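Local coordinates for Emp46p (Saccharomyces cerevisiae, PDB 2A6V), which serves as a lectin-like cargo receptor in the secretion of glycoproteins, through a carbohydrate recognition domain that binds potassium, at residues D33-E38 against F42-G47; R161-P166 against L171-M176. All blocks are in the same frame, centred on the assembly; numbering follows the deposited sequence.

Contacts 1 and 2 are two hairpins of one antiparallel sheet in the legume-like lectin sandwich. Contact 1 (33-38 with 42-47) pairs the first two strands of that sheet, starting at its outermost strand 36-38; contact 2 (161-166 with 171-176) pairs strand 158-165 with 171-176, the latter next to the other outermost strand, 179-184. They lie on opposite sides of the chain's centre, their own centres 27 Å apart and their nearest atoms about 13 Å apart. Neither supplies a potassium ligand: the F42 side chain of contact 1 is about 8 Å from one bound ion, and the L174 side chain of contact 2 about 12 Å from that of Y128, a ligand of a potassium ion.

Contact 1 of 2, residues D33-E38 against F42-G47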
ATOM      1  N   ASP A  33      -5.297   1.999  14.053  1.00 16.06           N
ATOM      2  CA  ASP A  33      -4.368   1.499  15.046  1.00 15.83           C
ATOM      3  C   ASP A  33      -3.360   2.576  15.443  1.00 15.59           C
ATOM      4  O   ASP A  33      -3.795   3.642  15.843  1.00 16.02           O
ATOM      5  CB  ASP A  33      -3.784   0.167  14.586  1.00 16.41           C
ATOM      6  CG  ASP A  33      -4.826  -0.907  14.593  1.00 18.41           C
ATOM      7  OD1 ASP A  33      -5.287  -1.219  15.717  1.00 22.32           O
ATOM      8  OD2 ASP A  33      -5.291  -1.428  13.569  1.00 20.77           O
ATOM      9  N   LYS A  34      -2.054   2.325  15.345  1.00 15.35           N
ATOM     10  CA  LYS A  34      -1.066   3.211  15.964  1.00 15.73           C
ATOM     11  C   LYS A  34      -0.474   4.285  15.047  1.00 15.00           C
ATOM     12  O   LYS A  34       0.426   5.024  15.461  1.00 15.52           O
ATOM     13  CB  LYS A  34       0.061   2.396  16.587  1.00 15.70           C
ATOM     14  CG  LYS A  34      -0.414   1.433  17.643  1.00 18.41           C
ATOM     15  CD  LYS A  34      -1.035   2.194  18.801  1.00 22.50           C
ATOM     16  CE  LYS A  34      -1.196   1.355  20.054  1.00 26.07           C
ATOM     17  NZ  LYS A  34      -1.080   2.207  21.277  1.00 29.20           N
ATOM     18  N   VAL A  35      -0.996   4.419  13.833  1.00 14.73           N
ATOM     19  CA  VAL A  35      -0.464   5.416  12.916  1.00 15.04           C
ATOM     20  C   VAL A  35      -0.549   6.806  13.536  1.00 15.90           C
ATOM     21  O   VAL A  35      -1.575   7.179  14.108  1.00 16.00           O
ATOM     22  CB  VAL A  35      -1.164   5.369  11.535  1.00 14.71           C
ATOM     23  CG1 VAL A  35      -2.612   5.759  11.617  1.00 14.44           C
ATOM     24  CG2 VAL A  35      -0.428   6.251  10.534  1.00 14.46           C
ATOM     25  N   LYS A  36       0.546   7.556  13.442  1.00 16.61           N
ATOM     26  CA  LYS A  36       0.576   8.941  13.922  1.00 17.72           C
ATOM     27  C   LYS A  36       1.253   9.865  12.906  1.00 17.18           C
ATOM     28  O   LYS A  36       2.226   9.477  12.272  1.00 15.57           O
ATOM     29  CB  LYS A  36       1.314   9.024  15.238  1.00 19.45           C
ATOM     30  CG  LYS A  36       2.688   8.429  15.241  1.00 23.00           C
ATOM     31  CD  LYS A  36       3.497   8.715  16.536  1.00 28.88           C
ATOM     32  CE  LYS A  36       2.731   8.451  17.823  1.00 31.94           C
ATOM     33  NZ  LYS A  36       3.506   7.645  18.831  1.00 34.68           N
ATOM     34  N   LEU A  37       0.732  11.071  12.755  1.00 17.17           N
ATOM     35  CA  LEU A  37       1.371  12.110  11.965  1.00 17.60           C
ATOM     36  C   LEU A  37       2.392  12.792  12.858  1.00 17.82           C
ATOM     37  O   LEU A  37       2.031  13.386  13.890  1.00 18.78           O
ATOM     38  CB  LEU A  37       0.358  13.138  11.479  1.00 18.24           C
ATOM     39  CG  LEU A  37       0.897  14.281  10.632  1.00 19.04           C
ATOM     40  CD1 LEU A  37       1.663  13.754   9.438  1.00 20.44           C
ATOM     41  CD2 LEU A  37      -0.244  15.175  10.161  1.00 19.97           C
ATOM     42  N   GLU A  38       3.651  12.719  12.471  1.00 17.30           N
ATOM     43  CA  GLU A  38       4.755  13.203  13.286  1.00 17.79           C
ATOM     44  C   GLU A  38       5.771  13.917  12.416  1.00 16.57           C
ATOM     45  O   GLU A  38       6.367  13.315  11.511  1.00 15.01           O
ATOM     46  CB  GLU A  38       5.418  12.027  13.986  1.00 18.55           C
ATOM     47  CG  GLU A  38       6.486  12.379  14.989  1.00 23.69           C
ATOM     48  CD  GLU A  38       6.296  11.587  16.263  1.00 30.86           C
ATOM     49  OE1 GLU A  38       7.110  10.667  16.534  1.00 34.53           O
ATOM     50  OE2 GLU A  38       5.291  11.852  16.962  1.00 34.65           O
ATOM     51  N   PHE A  42       3.555  10.291   8.186  1.00 12.70           N
ATOM     52  CA  PHE A  42       2.901   9.290   8.993  1.00 12.94           C
ATOM     53  C   PHE A  42       3.862   8.175   9.358  1.00 12.49           C
ATOM     54  O   PHE A  42       4.594   7.685   8.516  1.00 13.61           O
ATOM     55  CB  PHE A  42       1.712   8.681   8.265  1.00 12.81           C
ATOM     56  CG  PHE A  42       0.478   9.539   8.246  1.00 13.27           C
ATOM     57  CD1 PHE A  42      -0.209   9.822   9.414  1.00 14.04           C
ATOM     58  CD2 PHE A  42      -0.015  10.043   7.052  1.00 15.95           C
ATOM     59  CE1 PHE A  42      -1.380  10.614   9.369  1.00 14.16           C
ATOM     60  CE2 PHE A  42      -1.189  10.803   7.007  1.00 16.96           C
ATOM     61  CZ  PHE A  42      -1.854  11.082   8.154  1.00 16.39           C
ATOM     62  N   VAL A  43       3.887   7.814  10.623  1.00 12.45           N
ATOM     63  CA  VAL A  43       4.624   6.667  11.095  1.00 12.20           C
ATOM     64  C   VAL A  43       3.559   5.605  11.390  1.00 12.04           C
ATOM     65  O   VAL A  43       2.753   5.751  12.330  1.00 12.71           O
ATOM     66  CB  VAL A  43       5.461   6.984  12.342  1.00 12.49           C
ATOM     67  CG1 VAL A  43       6.192   5.723  12.822  1.00 13.25           C
ATOM     68  CG2 VAL A  43       6.443   8.126  12.050  1.00 12.88           C
ATOM     69  N   LEU A  44       3.514   4.570  10.563  1.00 12.39           N
ATOM     70  CA  LEU A  44       2.520   3.515  10.701  1.00 11.95           C
ATOM     71  C   LEU A  44       2.792   2.673  11.923  1.00 12.68           C
ATOM     72  O   LEU A  44       1.842   2.255  12.588  1.00 12.84           O
ATOM     73  CB  LEU A  44       2.513   2.621   9.447  1.00 11.57           C
ATOM     74  CG  LEU A  44       2.039   3.264   8.145  1.00 11.73           C
ATOM     75  CD1 LEU A  44       2.396   2.375   6.955  1.00 11.53           C
ATOM     76  CD2 LEU A  44       0.541   3.516   8.152  1.00 13.36           C
ATOM     77  N   THR A  45       4.071   2.441  12.243  1.00 12.69           N
ATOM     78  CA  THR A  45       4.470   1.519  13.312  1.00 12.37           C
ATOM     79  C   THR A  45       5.478   2.152  14.276  1.00 12.89           C
ATOM     80  O   THR A  45       6.662   1.783  14.281  1.00 13.06           O
ATOM     81  CB  THR A  45       5.060   0.232  12.718  1.00 12.87           C
ATOM     82  OG1 THR A  45       6.153   0.529  11.842  1.00 12.98           O
ATOM     83  CG2 THR A  45       4.039  -0.474  11.855  1.00 12.61           C
ATOM     84  N   PRO A  46       5.016   3.118  15.067  1.00 13.58           N
ATOM     85  CA  PRO A  46       5.919   3.915  15.909  1.00 14.48           C
ATOM     86  C   PRO A  46       6.512   3.244  17.143  1.00 14.82           C
ATOM     87  O   PRO A  46       7.449   3.788  17.739  1.00 16.25           O
ATOM     88  CB  PRO A  46       5.029   5.074  16.351  1.00 14.03           C
ATOM     89  CG  PRO A  46       3.646   4.542  16.315  1.00 14.22           C
ATOM     90  CD  PRO A  46       3.630   3.591  15.147  1.00 13.46           C
ATOM     91  N   GLY A  47       5.945   2.129  17.543  1.00 15.50           N
ATOM     92  CA  GLY A  47       6.398   1.413  18.726  1.00 15.54           C
ATOM     93  C   GLY A  47       6.750  -0.032  18.449  1.00 15.78           C
ATOM     94  O   GLY A  47       6.503  -0.552  17.369  1.00 16.31           O
TER
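K36 and V43 form an antiparallel hydrogen-bonded pair, with K36 N donating to V43 O at 3.1 Å and V43 N returning a straighter bond to K36 O at 2.9 Å. L37 and F42 follow as a non-hydrogen-bonded pair, completing a short beta hairpin at the margin of the lectin sandwich. The same two carbonyls also take CA-H...O contacts, V35 CA approaching V43 O and F42 CA approaching K36 O.

Side chains divide between the two faces. On the face of L37 and F42, the phenylalanine ring has L37 CD1 over its centre, 4.3 Å above the plane, while L37 CB touches CE1 of F42 at 3.7 Å. V35 CG2 meets the same ring obliquely, 3.7 Å from F42 CD1, and also reaches L44 CD2 at 3.8 Å; with chi1 at 66°, CG1 sits between the backbone N and the carbonyl carbon, and CG2 is left anti to the N. L54 of strand 51-56, in the facing sheet, touches V35, F42 and L44. On the face of K36 and V43, P46, beyond the strand's end, packs back on 33-38: its CG lies 3.4 Å from K34 O, and the aliphatic part of K36 crosses its ring.

Two backbone bonds thus fix the register, whereas the remaining cohesion is largely apolar: V35, F42 and L44 meet the facing sheet, while lysine methylenes lie against P46 and the ammonium of exposed K36 is probably hydrated.

Contact 2 of 2, residues R161-P166 against L171-M176; sequences RLTYNP and LLKLQM
L172 CB approaches the Y164 ring obliquely, 4.2 Å from Y164 CD1, across an antiparallel beta hairpin of the lectin sandwich; L171 O also meets this ring at a slant, and P166 CD lies 3.6 Å above one face, offset toward the rim. The tyrosine hydroxyl is tied to H170 in the connecting loop. At the other end, Q175 OE1 lies at the edge of the R161 guanidinium, near its plane; the two side chains run side by side with their flat groups turned 64° apart. The guanidinium's stronger partner is E69, which forms a salt bridge with R161 NE.

Five good backbone bonds hold the strands, paired both ways at R161-Q175 and T163-K173; the sixth, from L171 N to N165 O, is weak. L162 and L172 cross on the inner face, and L162 CB meets L174 CD2 at 3.8 Å. I113 of the facing sheet touches both L162 and L174, so this side belongs to the sandwich core.

On the other face, chi1 of 53° turns T163 OG1 toward K173, 3.3 Å from its CB. A water there bridges the strands, hydrogen-bonded to R161 O, to T163 OG1 and, at 2.7 Å, to Q175 OE1.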
ATOM      1  N   ARG A 161       4.778   3.369  -7.754  1.00 12.81           N
ATOM      2  CA  ARG A 161       3.850   3.933  -8.710  1.00 13.30           C
ATOM      3  C   ARG A 161       3.104   2.820  -9.416  1.00 13.51           C
ATOM      4  O   ARG A 161       3.714   1.997 -10.116  1.00 12.93           O
ATOM      5  CB  ARG A 161       4.558   4.803  -9.749  1.00 14.36           C
ATOM      6  CG  ARG A 161       3.558   5.345 -10.749  1.00 16.09           C
ATOM      7  CD  ARG A 161       4.164   6.054 -11.932  1.00 22.38           C
ATOM      8  NE  ARG A 161       4.800   7.287 -11.515  1.00 26.26           N
ATOM      9  CZ  ARG A 161       5.809   7.886 -12.149  1.00 34.01           C
ATOM     10  NH1 ARG A 161       6.343   7.370 -13.259  1.00 36.80           N
ATOM     11  NH2 ARG A 161       6.299   9.023 -11.657  1.00 35.78           N
ATOM     12  N   LEU A 162       1.791   2.804  -9.255  1.00 12.97           N
ATOM     13  CA  LEU A 162       0.925   1.806  -9.853  1.00 14.27           C
ATOM     14  C   LEU A 162       0.102   2.500 -10.923  1.00 15.31           C
ATOM     15  O   LEU A 162      -0.640   3.434 -10.621  1.00 16.24           O
ATOM     16  CB  LEU A 162       0.007   1.195  -8.786  1.00 14.74           C
ATOM     17  CG  LEU A 162      -0.974   0.086  -9.202  1.00 15.77           C
ATOM     18  CD1 LEU A 162      -1.443  -0.712  -8.004  1.00 18.39           C
ATOM     19  CD2 LEU A 162      -2.165   0.656  -9.914  1.00 17.76           C
ATOM     20  N   THR A 163       0.266   2.075 -12.171  1.00 16.10           N
ATOM     21  CA  THR A 163      -0.527   2.615 -13.285  1.00 17.15           C
ATOM     22  C   THR A 163      -1.432   1.501 -13.807  1.00 17.24           C
ATOM     23  O   THR A 163      -1.001   0.369 -13.932  1.00 16.20           O
ATOM     24  CB  THR A 163       0.381   3.223 -14.401  1.00 17.55           C
ATOM     25  OG1 THR A 163       1.373   2.287 -14.825  1.00 22.19           O
ATOM     26  CG2 THR A 163       1.187   4.346 -13.899  1.00 18.07           C
ATOM     27  N   TYR A 164      -2.696   1.807 -14.083  1.00 17.41           N
ATOM     28  CA  TYR A 164      -3.638   0.782 -14.484  1.00 17.39           C
ATOM     29  C   TYR A 164      -4.555   1.349 -15.545  1.00 17.85           C
ATOM     30  O   TYR A 164      -5.170   2.386 -15.342  1.00 17.60           O
ATOM     31  CB  TYR A 164      -4.450   0.290 -13.285  1.00 18.02           C
ATOM     32  CG  TYR A 164      -5.618  -0.583 -13.648  1.00 19.21           C
ATOM     33  CD1 TYR A 164      -5.445  -1.821 -14.267  1.00 19.91           C
ATOM     34  CD2 TYR A 164      -6.905  -0.167 -13.400  1.00 21.05           C
ATOM     35  CE1 TYR A 164      -6.540  -2.612 -14.593  1.00 21.64           C
ATOM     36  CE2 TYR A 164      -7.995  -0.952 -13.725  1.00 23.31           C
ATOM     37  CZ  TYR A 164      -7.819  -2.159 -14.322  1.00 22.32           C
ATOM     38  OH  TYR A 164      -8.937  -2.924 -14.622  1.00 24.62           O
ATOM     39  N   ASN A 165      -4.619   0.665 -16.681  1.00 17.26           N
ATOM     40  CA  ASN A 165      -5.363   1.154 -17.838  1.00 17.16           C
ATOM     41  C   ASN A 165      -6.255   0.057 -18.393  1.00 17.21           C
ATOM     42  O   ASN A 165      -5.807  -0.744 -19.191  1.00 16.63           O
ATOM     43  CB  ASN A 165      -4.409   1.656 -18.913  1.00 17.40           C
ATOM     44  CG  ASN A 165      -5.139   2.306 -20.070  1.00 15.99           C
ATOM     45  OD1 ASN A 165      -6.355   2.451 -20.040  1.00 18.19           O
ATOM     46  ND2 ASN A 165      -4.395   2.712 -21.067  1.00 18.96           N
ATOM     47  N   PRO A 166      -7.504  -0.002 -17.955  1.00 17.89           N
ATOM     48  CA  PRO A 166      -8.476  -0.968 -18.481  1.00 18.23           C
ATOM     49  C   PRO A 166      -8.605  -0.909 -20.015  1.00 18.14           C
ATOM     50  O   PRO A 166      -8.842  -1.941 -20.628  1.00 18.68           O
ATOM     51  CB  PRO A 166      -9.800  -0.539 -17.828  1.00 18.25           C
ATOM     52  CG  PRO A 166      -9.421   0.277 -16.636  1.00 19.17           C
ATOM     53  CD  PRO A 166      -8.061   0.821 -16.870  1.00 18.19           C
ATOM     54  N   LEU A 171      -3.786  -3.364 -18.534  1.00 17.68           N
ATOM     55  CA  LEU A 171      -2.368  -3.316 -18.227  1.00 17.23           C
ATOM     56  C   LEU A 171      -2.178  -2.579 -16.902  1.00 17.11           C
ATOM     57  O   LEU A 171      -2.575  -1.434 -16.770  1.00 16.72           O
ATOM     58  CB  LEU A 171      -1.587  -2.626 -19.333  1.00 17.71           C
ATOM     59  CG  LEU A 171      -0.072  -2.594 -19.154  1.00 18.59           C
ATOM     60  CD1 LEU A 171       0.538  -3.996 -19.067  1.00 20.64           C
ATOM     61  CD2 LEU A 171       0.579  -1.797 -20.248  1.00 20.22           C
ATOM     62  N   LEU A 172      -1.576  -3.276 -15.946  1.00 17.23           N
ATOM     63  CA  LEU A 172      -1.130  -2.706 -14.683  1.00 17.58           C
ATOM     64  C   LEU A 172       0.394  -2.770 -14.650  1.00 16.41           C
ATOM     65  O   LEU A 172       0.995  -3.835 -14.854  1.00 16.50           O
ATOM     66  CB  LEU A 172      -1.709  -3.495 -13.524  1.00 18.30           C
ATOM     67  CG  LEU A 172      -1.512  -2.845 -12.151  1.00 19.94           C
ATOM     68  CD1 LEU A 172      -2.668  -3.185 -11.258  1.00 22.86           C
ATOM     69  CD2 LEU A 172      -0.169  -3.282 -11.513  1.00 21.22           C
ATOM     70  N   LYS A 173       1.024  -1.624 -14.421  1.00 15.81           N
ATOM     71  CA  LYS A 173       2.458  -1.530 -14.247  1.00 15.58           C
ATOM     72  C   LYS A 173       2.763  -1.063 -12.833  1.00 15.17           C
ATOM     73  O   LYS A 173       2.113  -0.164 -12.315  1.00 15.60           O
ATOM     74  CB  LYS A 173       3.034  -0.527 -15.238  1.00 17.04           C
ATOM     75  CG  LYS A 173       4.510  -0.394 -15.243  1.00 19.34           C
ATOM     76  CD  LYS A 173       4.979   0.200 -16.567  1.00 23.93           C
ATOM     77  CE  LYS A 173       4.691   1.668 -16.644  1.00 27.31           C
ATOM     78  NZ  LYS A 173       5.264   2.218 -17.906  1.00 29.19           N
ATOM     79  N   LEU A 174       3.764  -1.666 -12.232  1.00 14.27           N
ATOM     80  CA  LEU A 174       4.189  -1.295 -10.901  1.00 13.38           C
ATOM     81  C   LEU A 174       5.639  -0.919 -10.978  1.00 13.66           C
ATOM     82  O   LEU A 174       6.487  -1.766 -11.290  1.00 13.12           O
ATOM     83  CB  LEU A 174       3.982  -2.476  -9.949  1.00 12.99           C
ATOM     84  CG  LEU A 174       3.988  -2.216  -8.444  1.00 15.14           C
ATOM     85  CD1 LEU A 174       5.318  -1.831  -7.956  1.00 15.89           C
ATOM     86  CD2 LEU A 174       2.921  -1.180  -8.060  1.00 15.92           C
ATOM     87  N   GLN A 175       5.950   0.342 -10.703  1.00 13.31           N
ATOM     88  CA  GLN A 175       7.326   0.820 -10.666  1.00 14.06           C
ATOM     89  C   GLN A 175       7.735   1.157  -9.241  1.00 13.65           C
ATOM     90  O   GLN A 175       6.927   1.609  -8.444  1.00 13.71           O
ATOM     91  CB  GLN A 175       7.483   2.081 -11.521  1.00 14.99           C
ATOM     92  CG  GLN A 175       7.166   1.912 -13.006  1.00 16.39           C
ATOM     93  CD  GLN A 175       6.981   3.255 -13.670  1.00 19.62           C
ATOM     94  OE1 GLN A 175       5.915   3.855 -13.578  1.00 21.53           O
ATOM     95  NE2 GLN A 175       8.027   3.746 -14.306  1.00 24.55           N
ATOM     96  N   MET A 176       8.987   0.907  -8.930  1.00 13.34           N
ATOM     97  CA  MET A 176       9.626   1.319  -7.690  1.00 13.47           C
ATOM     98  C   MET A 176      10.750   2.249  -8.059  1.00 14.41           C
ATOM     99  O   MET A 176      11.648   1.885  -8.821  1.00 13.92           O
ATOM    100  CB  MET A 176      10.151   0.121  -6.913  1.00 13.99           C
ATOM    101  CG  MET A 176       9.089  -0.948  -6.639  1.00 13.08           C
ATOM    102  SD  MET A 176       7.754  -0.434  -5.555  1.00 12.97           S
ATOM    103  CE  MET A 176       8.559  -0.246  -4.070  1.00 13.94           C
TER
HETATM  104  O   HOH W   1       3.667   2.480 -13.063  1.00 18.22           O